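Local structure of uncharacterized protein DUF1234 (Pectobacterium atrosepticum SCRI1043, 3BDV) at residues Gln16-Val21 against Thr73-Leu78; His81-Leu86 against Met111-Asp116; Val126-Phe131 against Trp151-Val156. The protein is uncharacterised but probably works as a hydrolase, having the alpha/beta-hydrolase fold, and carries bound calcium ions in the crystal. All coordinates share one frame; numbering follows the deposited sequence. Where two conformers were deposited one is given.

Contact 1 (Gln16-Val21 against Thr73-Leu78); sequences QQLTMV and TQPVIL
The flat carboxamide of Q74 reaches across to residues 16-19 and spends its amide edge on T19: NE2 donates to OG1 of T19 at 2.8 Å, with the hydroxyl only 9° out of the amide plane. The other end of the same group is less comfortable, because OE1 of Q74 faces O of Q16 at 2.9 Å, acceptor against acceptor. The Q74 chain is fully extended beyond CG, and this carries the amide past T19 to the backbone of Q16 and Q17. OG1 of T19 is gripped a second time by water 1, which also accepts from N of T73. The P75 ring, next along, has its CB 3.8 Å from CD2 of L18, the two side chains crossing at about a right angle.

From T19 and V76 onward the two segments run as neighbouring parallel strands in the central sheet of an alpha/beta-hydrolase fold. N of T19 donates to O of P75 at 2.9 Å, O of T19 takes N of I77, and N of V21 gives an almost straight bond (176°) to O of I77. All three donors lie in the plane of the carbonyl they address. On one face CG2 of V21 presses on CG1 of V76 at 3.3 Å, tighter than normal van der Waals contact. CB of V21 also meets CD2 of L78; helix 58-70 covers this side, and its E68, a calcium ligand, touches V21. On the other face M20, a selenomethionine bent at chi2 (-53°), lays SE alongside CB of I77 at 3.9 Å, under helix 174-185.

Contact 2 (His81-Leu86 against Met111-Asp116); sequences HSFGAL and MRFEID
Strand 76-81 breaks into helix 83-93 at S82, whose backbone is strained into phi 58° and psi -120°, while segment 111-116 leaves a 3-10 turn closed by N of E114 on O of M111 (2.9 Å), so the start of a helix meets a loop. F83 does most of the touching. With CG anti to its backbone N, the ring reaches out edge first, and CD1 stands over one face of the F113 ring, 3.6 Å from its CG. The pair is a T-shaped stack, centroids 5.1 Å apart and planes at 65°. The neighbouring ring atom, CE1 of F83, meets CD1 of I115 at 3.7 Å. I115 holds its CG1 in the crowded position between N and carbonyl carbon, and the same CD1 lies 3.9 Å from CD1 of L86, so this one methyl serves both helix residues. W61 adds a further edge-to-face ring contact to F83.

The H81-L86 turn carries S82 and G84 of what looks like the nucleophile elbow (GxSxG), consistent with S82 being the nucleophile, as in serine hydrolases of this fold. The meeting surfaces are essentially hydrocarbon, held by dispersion and ring edge-to-face attraction, with no directed polar bond between the two segments.

Contact 3 (Val126-Phe131 against Trp151-Val156); sequences VPTLTF and WDSELV
F131 and V156 lie side by side and point the same way, the valine against one face of the ring: CG1 of V156 comes to 3.6 Å from CD2 of F131, while CG2 sits above that face, displaced toward the rim. L129 and E154 repeat this two residues back on the same side of the sheet, with CD1 of L129 resting 3.6 Å from CB of E154. The glutamate runs on, extended, and its carboxylate pairs with R179 of helix 174-185, the helix that packs against this side.

On the reverse side the meeting is partly polar. T130 holds OG1 anti to its carbonyl carbon, beside its own N, and donates to OG of S153 at 2.7 Å; OG of S153, anti to its backbone N, donates in turn to O of E154 at 2.9 Å, approaching from above the carbonyl plane. The apolar part is CG2 of T130 against CD2 of L155, at 3.9 Å, and CB of S153 pushing against CG2 of T128, at a tight 3.5 Å. The W151 indole turns its edge toward OG1 of T130 and uses NE1 on O of Q120.

Behind these side chains the strands pair in parallel. N of E154 binds O of T128, N of T130 binds O of E154 at 2.8 Å nearly along the C=O axis, and N of V156 binds O of T130 at 2.7 Å. This closes the beta-alpha-beta crossover of strand 128-132, helix 141-151 and strand 154-157. D152, in the Schellman turn ending that helix, is a calcium ligand seen for this protein, though this chain carries no ion there.

O of E154 thus accepts from both N of T130 and OG of S153, and the relay gives both hydroxyls an acceptor, which probably offsets the cost of burying the T130 hydroxyl beside 154-157, the outermost strand within this chain.

Overall arrangement
The three contacts come in series along the chain, each closing before the next opens. Contacts 1 and 3 both lie in the six-stranded parallel sheet, their centres about 18 Å apart and nearest atoms about 7 Å: contact 1 pairs strands 19-23 and 76-81, contact 3 pairs 128-132 with the outermost strand 154-157, and strand 99-105 runs between the two pairs. Contact 2 is centred about 23 Å from contact 1, across the chain's centre, yet strand 76-81 leads directly into helix 83-93. It touches contact 3 where CD2 of L86 meets CH2 of W151 at 4.2 Å. The sheet thus presents the probable nucleophile elbow at the end of strand 76-81, with the start of helix 83-93 packed on the 111-116 loop.

Contact 1 (Gln16-Val21 against Thr73-Leu78)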
# COMPACT_ATOMS: atom_id res chain seq x y z
N GLN A 16 -5.27 -15.06 9.23
CA GLN A 16 -5.34 -15.64 10.58
C GLN A 16 -4.29 -15.03 11.53
O GLN A 16 -4.44 -15.14 12.75
CB GLN A 16 -5.12 -17.15 10.58
CG GLN A 16 -5.88 -17.94 9.54
CD GLN A 16 -7.34 -18.11 9.87
OE1 GLN A 16 -8.04 -17.14 10.17
NE2 GLN A 16 -7.81 -19.35 9.81
N GLN A 17 -3.22 -14.46 10.97
CA GLN A 17 -2.10 -13.96 11.77
C GLN A 17 -1.62 -12.52 11.49
O GLN A 17 -0.93 -11.95 12.31
CB GLN A 17 -0.92 -14.89 11.62
CG GLN A 17 -1.13 -16.28 12.21
CD GLN A 17 0.19 -17.05 12.24
OE1 GLN A 17 1.15 -16.60 12.86
NE2 GLN A 17 0.24 -18.19 11.57
N LEU A 18 -1.94 -11.98 10.32
CA LEU A 18 -1.58 -10.61 9.95
C LEU A 18 -2.83 -9.87 9.53
O LEU A 18 -3.72 -10.46 8.95
CB LEU A 18 -0.63 -10.60 8.75
CG LEU A 18 0.71 -11.28 8.96
CD1 LEU A 18 1.53 -11.34 7.68
CD2 LEU A 18 1.49 -10.58 10.10
N THR A 19 -2.85 -8.57 9.78
CA THR A 19 -3.98 -7.76 9.40
C THR A 19 -3.59 -6.84 8.26
O THR A 19 -2.58 -6.11 8.38
CB THR A 19 -4.44 -6.92 10.61
OG1 THR A 19 -4.96 -7.80 11.61
CG2 THR A 19 -5.51 -5.91 10.24
N MSE A 20 -4.34 -6.87 7.17
CA MSE A 20 -4.11 -5.94 6.09
C MSE A 20 -4.82 -4.64 6.39
O MSE A 20 -6.00 -4.65 6.72
CB MSE A 20 -4.70 -6.46 4.79
CG MSE A 20 -4.26 -7.83 4.40
SE MSE A 20 -2.39 -8.15 4.32
CE MSE A 20 -2.40 -9.79 3.30
N VAL A 21 -4.12 -3.52 6.22
CA VAL A 21 -4.71 -2.19 6.33
C VAL A 21 -4.61 -1.44 4.98
O VAL A 21 -3.51 -1.11 4.55
CB VAL A 21 -4.08 -1.39 7.47
CG1 VAL A 21 -4.77 -0.05 7.57
CG2 VAL A 21 -4.22 -2.15 8.81
N THR A 73 -4.95 -5.98 16.62
CA THR A 73 -4.46 -6.98 17.57
C THR A 73 -3.29 -7.80 17.00
O THR A 73 -2.57 -8.47 17.75
CB THR A 73 -5.60 -7.90 17.95
OG1 THR A 73 -6.25 -8.36 16.75
CG2 THR A 73 -6.61 -7.14 18.80
N GLN A 74 -3.10 -7.76 15.69
CA GLN A 74 -2.04 -8.53 15.05
C GLN A 74 -1.10 -7.52 14.37
O GLN A 74 -1.44 -6.34 14.25
CB GLN A 74 -2.63 -9.45 13.97
CG GLN A 74 -3.85 -10.21 14.38
CD GLN A 74 -4.38 -11.09 13.27
OE1 GLN A 74 -4.50 -12.30 13.43
NE2 GLN A 74 -4.69 -10.49 12.15
N PRO A 75 0.08 -7.98 13.95
CA PRO A 75 0.94 -7.16 13.11
C PRO A 75 0.24 -6.84 11.80
O PRO A 75 -0.49 -7.70 11.27
CB PRO A 75 2.14 -8.04 12.87
CG PRO A 75 2.10 -9.05 13.94
CD PRO A 75 0.66 -9.31 14.15
N VAL A 76 0.51 -5.64 11.26
CA VAL A 76 -0.22 -5.11 10.14
C VAL A 76 0.68 -5.05 8.90
O VAL A 76 1.88 -4.83 9.01
CB VAL A 76 -0.75 -3.71 10.46
CG1 VAL A 76 -1.08 -2.95 9.22
CG2 VAL A 76 -1.97 -3.81 11.36
N ILE A 77 0.07 -5.26 7.75
CA ILE A 77 0.69 -4.86 6.48
C ILE A 77 -0.06 -3.66 5.95
O ILE A 77 -1.27 -3.75 5.73
CB ILE A 77 0.68 -5.99 5.43
CG1 ILE A 77 1.53 -7.17 5.92
CG2 ILE A 77 1.21 -5.46 4.11
CD1 ILE A 77 1.48 -8.44 5.08
N LEU A 78 0.62 -2.53 5.81
CA LEU A 78 -0.02 -1.31 5.23
C LEU A 78 -0.01 -1.43 3.72
O LEU A 78 1.02 -1.69 3.13
CB LEU A 78 0.75 -0.06 5.64
CG LEU A 78 0.73 0.29 7.14
CD1 LEU A 78 1.55 1.55 7.36
CD2 LEU A 78 -0.70 0.41 7.67
O HOH W 1 -6.10 -6.92 13.93

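Contact 2 (His81-Leu86 against Met111-Asp116)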
# COMPACT_ATOMS: atom_id res chain seq x y z
N HIS A 81 -1.81 3.41 -1.62
CA HIS A 81 -1.84 3.88 -3.01
C HIS A 81 -1.47 5.35 -3.06
O HIS A 81 -2.09 6.16 -2.37
CB HIS A 81 -3.24 3.68 -3.64
CG HIS A 81 -3.35 4.13 -5.07
ND1 HIS A 81 -4.31 5.02 -5.50
CD2 HIS A 81 -2.59 3.84 -6.15
CE1 HIS A 81 -4.14 5.24 -6.80
NE2 HIS A 81 -3.12 4.51 -7.22
N SER A 82 -0.50 5.71 -3.90
CA SER A 82 -0.21 7.13 -4.18
C SER A 82 0.13 7.95 -2.91
O SER A 82 1.07 7.61 -2.19
CB SER A 82 -1.36 7.73 -5.00
OG SER A 82 -0.92 8.92 -5.67
N PHE A 83 -0.64 8.99 -2.58
CA PHE A 83 -0.41 9.69 -1.34
C PHE A 83 -0.50 8.78 -0.12
O PHE A 83 0.25 8.95 0.85
CB PHE A 83 -1.36 10.89 -1.20
CG PHE A 83 -0.97 11.83 -0.09
CD1 PHE A 83 0.04 12.76 -0.28
CD2 PHE A 83 -1.69 11.87 1.08
CE1 PHE A 83 0.38 13.67 0.76
CE2 PHE A 83 -1.36 12.75 2.09
CZ PHE A 83 -0.33 13.67 1.93
N GLY A 84 -1.42 7.83 -0.15
CA GLY A 84 -1.52 6.82 0.89
C GLY A 84 -0.24 6.03 1.07
O GLY A 84 0.12 5.71 2.20
N ALA A 85 0.47 5.73 -0.01
CA ALA A 85 1.70 5.00 0.11
C ALA A 85 2.77 5.87 0.73
O ALA A 85 3.60 5.40 1.51
CB ALA A 85 2.17 4.50 -1.28
N LEU A 86 2.81 7.15 0.35
CA LEU A 86 3.71 8.08 1.06
C LEU A 86 3.40 8.11 2.54
O LEU A 86 4.33 8.12 3.37
CB LEU A 86 3.68 9.47 0.47
CG LEU A 86 4.18 9.51 -0.97
CD1 LEU A 86 4.18 10.94 -1.52
CD2 LEU A 86 5.53 8.83 -1.15
N MSE A 111 7.39 15.58 -4.06
CA MSE A 111 7.25 16.97 -4.46
C MSE A 111 5.87 17.28 -4.99
O MSE A 111 5.40 18.42 -4.83
CB MSE A 111 8.35 17.34 -5.47
CG MSE A 111 8.29 18.75 -6.06
SE MSE A 111 9.16 19.90 -4.85
CE MSE A 111 11.03 19.36 -5.17
N ARG A 112 5.20 16.31 -5.65
CA ARG A 112 3.89 16.57 -6.20
C ARG A 112 2.89 17.00 -5.16
O ARG A 112 1.91 17.60 -5.49
CB ARG A 112 3.34 15.32 -6.87
CG ARG A 112 4.18 14.77 -8.01
CD ARG A 112 4.15 15.60 -9.24
NE ARG A 112 4.99 16.77 -9.21
CZ ARG A 112 6.30 16.76 -9.37
NH1 ARG A 112 6.97 15.61 -9.56
NH2 ARG A 112 6.97 17.91 -9.40
N PHE A 113 3.12 16.62 -3.92
CA PHE A 113 2.23 17.00 -2.84
C PHE A 113 2.98 17.85 -1.80
O PHE A 113 2.51 18.00 -0.65
CB PHE A 113 1.66 15.73 -2.20
CG PHE A 113 0.70 15.00 -3.08
CD1 PHE A 113 -0.55 15.48 -3.30
CD2 PHE A 113 1.08 13.80 -3.69
CE1 PHE A 113 -1.41 14.77 -4.13
CE2 PHE A 113 0.22 13.10 -4.44
CZ PHE A 113 -1.01 13.58 -4.70
N GLU A 114 4.07 18.47 -2.20
CA GLU A 114 4.87 19.35 -1.31
C GLU A 114 5.22 18.73 0.03
O GLU A 114 5.15 19.37 1.09
CB GLU A 114 4.17 20.69 -1.12
CG GLU A 114 3.95 21.44 -2.43
CD GLU A 114 3.45 22.83 -2.20
OE1 GLU A 114 4.25 23.71 -1.91
OE2 GLU A 114 2.25 23.04 -2.30
N ILE A 115 5.57 17.45 0.00
CA ILE A 115 6.04 16.74 1.18
C ILE A 115 7.42 16.08 0.94
O ILE A 115 7.83 15.15 1.63
CB ILE A 115 5.00 15.74 1.76
CG1 ILE A 115 4.62 14.64 0.74
CG2 ILE A 115 3.80 16.49 2.33
CD1 ILE A 115 4.01 13.45 1.45
N ASP A 116 8.15 16.68 0.03
CA ASP A 116 9.57 16.37 -0.21
C ASP A 116 10.45 16.62 1.00
O ASP A 116 11.57 16.08 1.05
CB ASP A 116 10.10 17.19 -1.39
CG ASP A 116 9.75 18.68 -1.29
OD1 ASP A 116 8.54 19.05 -1.18
OD2 ASP A 116 10.70 19.51 -1.37

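Contact 3 (Val126-Phe131 against Trp151-Val156)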
# COMPACT_ATOMS: atom_id res chain seq x y z
N VAL A 126 11.15 -1.97 7.76
CA VAL A 126 10.38 -3.21 7.59
C VAL A 126 10.41 -3.63 6.15
O VAL A 126 10.61 -2.78 5.27
CB VAL A 126 8.92 -3.03 7.97
CG1 VAL A 126 8.83 -2.60 9.43
CG2 VAL A 126 8.25 -1.99 7.03
N PRO A 127 10.15 -4.91 5.88
CA PRO A 127 10.04 -5.36 4.50
C PRO A 127 9.01 -4.58 3.69
O PRO A 127 7.87 -4.36 4.15
CB PRO A 127 9.65 -6.85 4.65
CG PRO A 127 10.24 -7.23 5.98
CD PRO A 127 10.04 -6.04 6.84
N THR A 128 9.43 -4.18 2.49
CA THR A 128 8.66 -3.32 1.60
C THR A 128 8.64 -3.84 0.14
O THR A 128 9.65 -4.27 -0.41
CB THR A 128 9.26 -1.89 1.67
OG1 THR A 128 9.29 -1.45 3.06
CG2 THR A 128 8.52 -0.87 0.85
N LEU A 129 7.47 -3.74 -0.46
CA LEU A 129 7.26 -4.03 -1.85
C LEU A 129 6.66 -2.78 -2.53
O LEU A 129 5.67 -2.24 -2.03
CB LEU A 129 6.28 -5.18 -1.94
CG LEU A 129 6.09 -6.03 -3.15
CD1 LEU A 129 7.39 -6.77 -3.45
CD2 LEU A 129 4.91 -6.98 -2.77
N THR A 130 7.22 -2.36 -3.67
CA THR A 130 6.78 -1.17 -4.39
C THR A 130 6.38 -1.55 -5.81
O THR A 130 7.15 -2.22 -6.49
CB THR A 130 7.86 -0.08 -4.42
OG1 THR A 130 8.14 0.33 -3.07
CG2 THR A 130 7.41 1.19 -5.24
N PHE A 131 5.22 -1.10 -6.26
CA PHE A 131 4.75 -1.37 -7.62
C PHE A 131 4.75 -0.04 -8.35
O PHE A 131 4.21 0.96 -7.84
CB PHE A 131 3.32 -1.91 -7.61
CG PHE A 131 3.20 -3.25 -6.97
CD1 PHE A 131 3.20 -3.39 -5.61
CD2 PHE A 131 3.05 -4.38 -7.73
CE1 PHE A 131 3.12 -4.65 -5.02
CE2 PHE A 131 2.96 -5.63 -7.14
CZ PHE A 131 3.00 -5.77 -5.80
N TRP A 151 14.63 3.20 -0.25
CA TRP A 151 13.79 2.63 0.80
C TRP A 151 14.12 1.16 1.09
O TRP A 151 13.57 0.58 2.03
CB TRP A 151 12.32 2.73 0.42
CG TRP A 151 11.72 4.11 0.35
CD1 TRP A 151 12.11 5.20 1.04
CD2 TRP A 151 10.60 4.51 -0.43
NE1 TRP A 151 11.33 6.27 0.74
CE2 TRP A 151 10.39 5.87 -0.18
CE3 TRP A 151 9.79 3.86 -1.39
CZ2 TRP A 151 9.37 6.58 -0.77
CZ3 TRP A 151 8.77 4.60 -1.99
CH2 TRP A 151 8.59 5.94 -1.68
N ASP A 152 15.04 0.59 0.30
CA ASP A 152 15.35 -0.84 0.35
C ASP A 152 14.08 -1.69 0.12
O ASP A 152 13.82 -2.66 0.84
CB ASP A 152 16.01 -1.20 1.69
CG ASP A 152 16.83 -2.46 1.61
OD1 ASP A 152 17.04 -3.03 0.50
OD2 ASP A 152 17.29 -2.87 2.69
N SER A 153 13.33 -1.32 -0.90
CA SER A 153 12.13 -2.02 -1.28
C SER A 153 12.37 -2.81 -2.55
O SER A 153 13.11 -2.37 -3.42
CB SER A 153 11.04 -0.97 -1.54
OG SER A 153 9.87 -1.52 -2.10
N GLU A 154 11.68 -3.94 -2.70
CA GLU A 154 11.62 -4.64 -3.96
C GLU A 154 10.81 -3.77 -4.90
O GLU A 154 9.83 -3.15 -4.46
CB GLU A 154 10.87 -5.96 -3.80
CG GLU A 154 11.45 -7.10 -4.53
CD GLU A 154 10.68 -8.41 -4.29
OE1 GLU A 154 10.35 -8.71 -3.13
OE2 GLU A 154 10.42 -9.10 -5.27
N LEU A 155 11.18 -3.74 -6.17
CA LEU A 155 10.51 -2.90 -7.16
C LEU A 155 9.89 -3.76 -8.24
O LEU A 155 10.58 -4.47 -8.94
CB LEU A 155 11.51 -1.92 -7.79
CG LEU A 155 11.02 -0.76 -8.67
CD1 LEU A 155 10.77 -1.25 -10.17
CD2 LEU A 155 9.79 -0.05 -8.10
N VAL A 156 8.57 -3.66 -8.33
CA VAL A 156 7.77 -4.45 -9.27
C VAL A 156 7.29 -3.52 -10.35
O VAL A 156 6.51 -2.62 -10.08
CB VAL A 156 6.59 -5.13 -8.58
CG1 VAL A 156 5.72 -5.95 -9.60
CG2 VAL A 156 7.12 -6.01 -7.44
O HOH W 2 12.29 -5.03 1.30
O HOH W 3 10.60 -7.31 0.05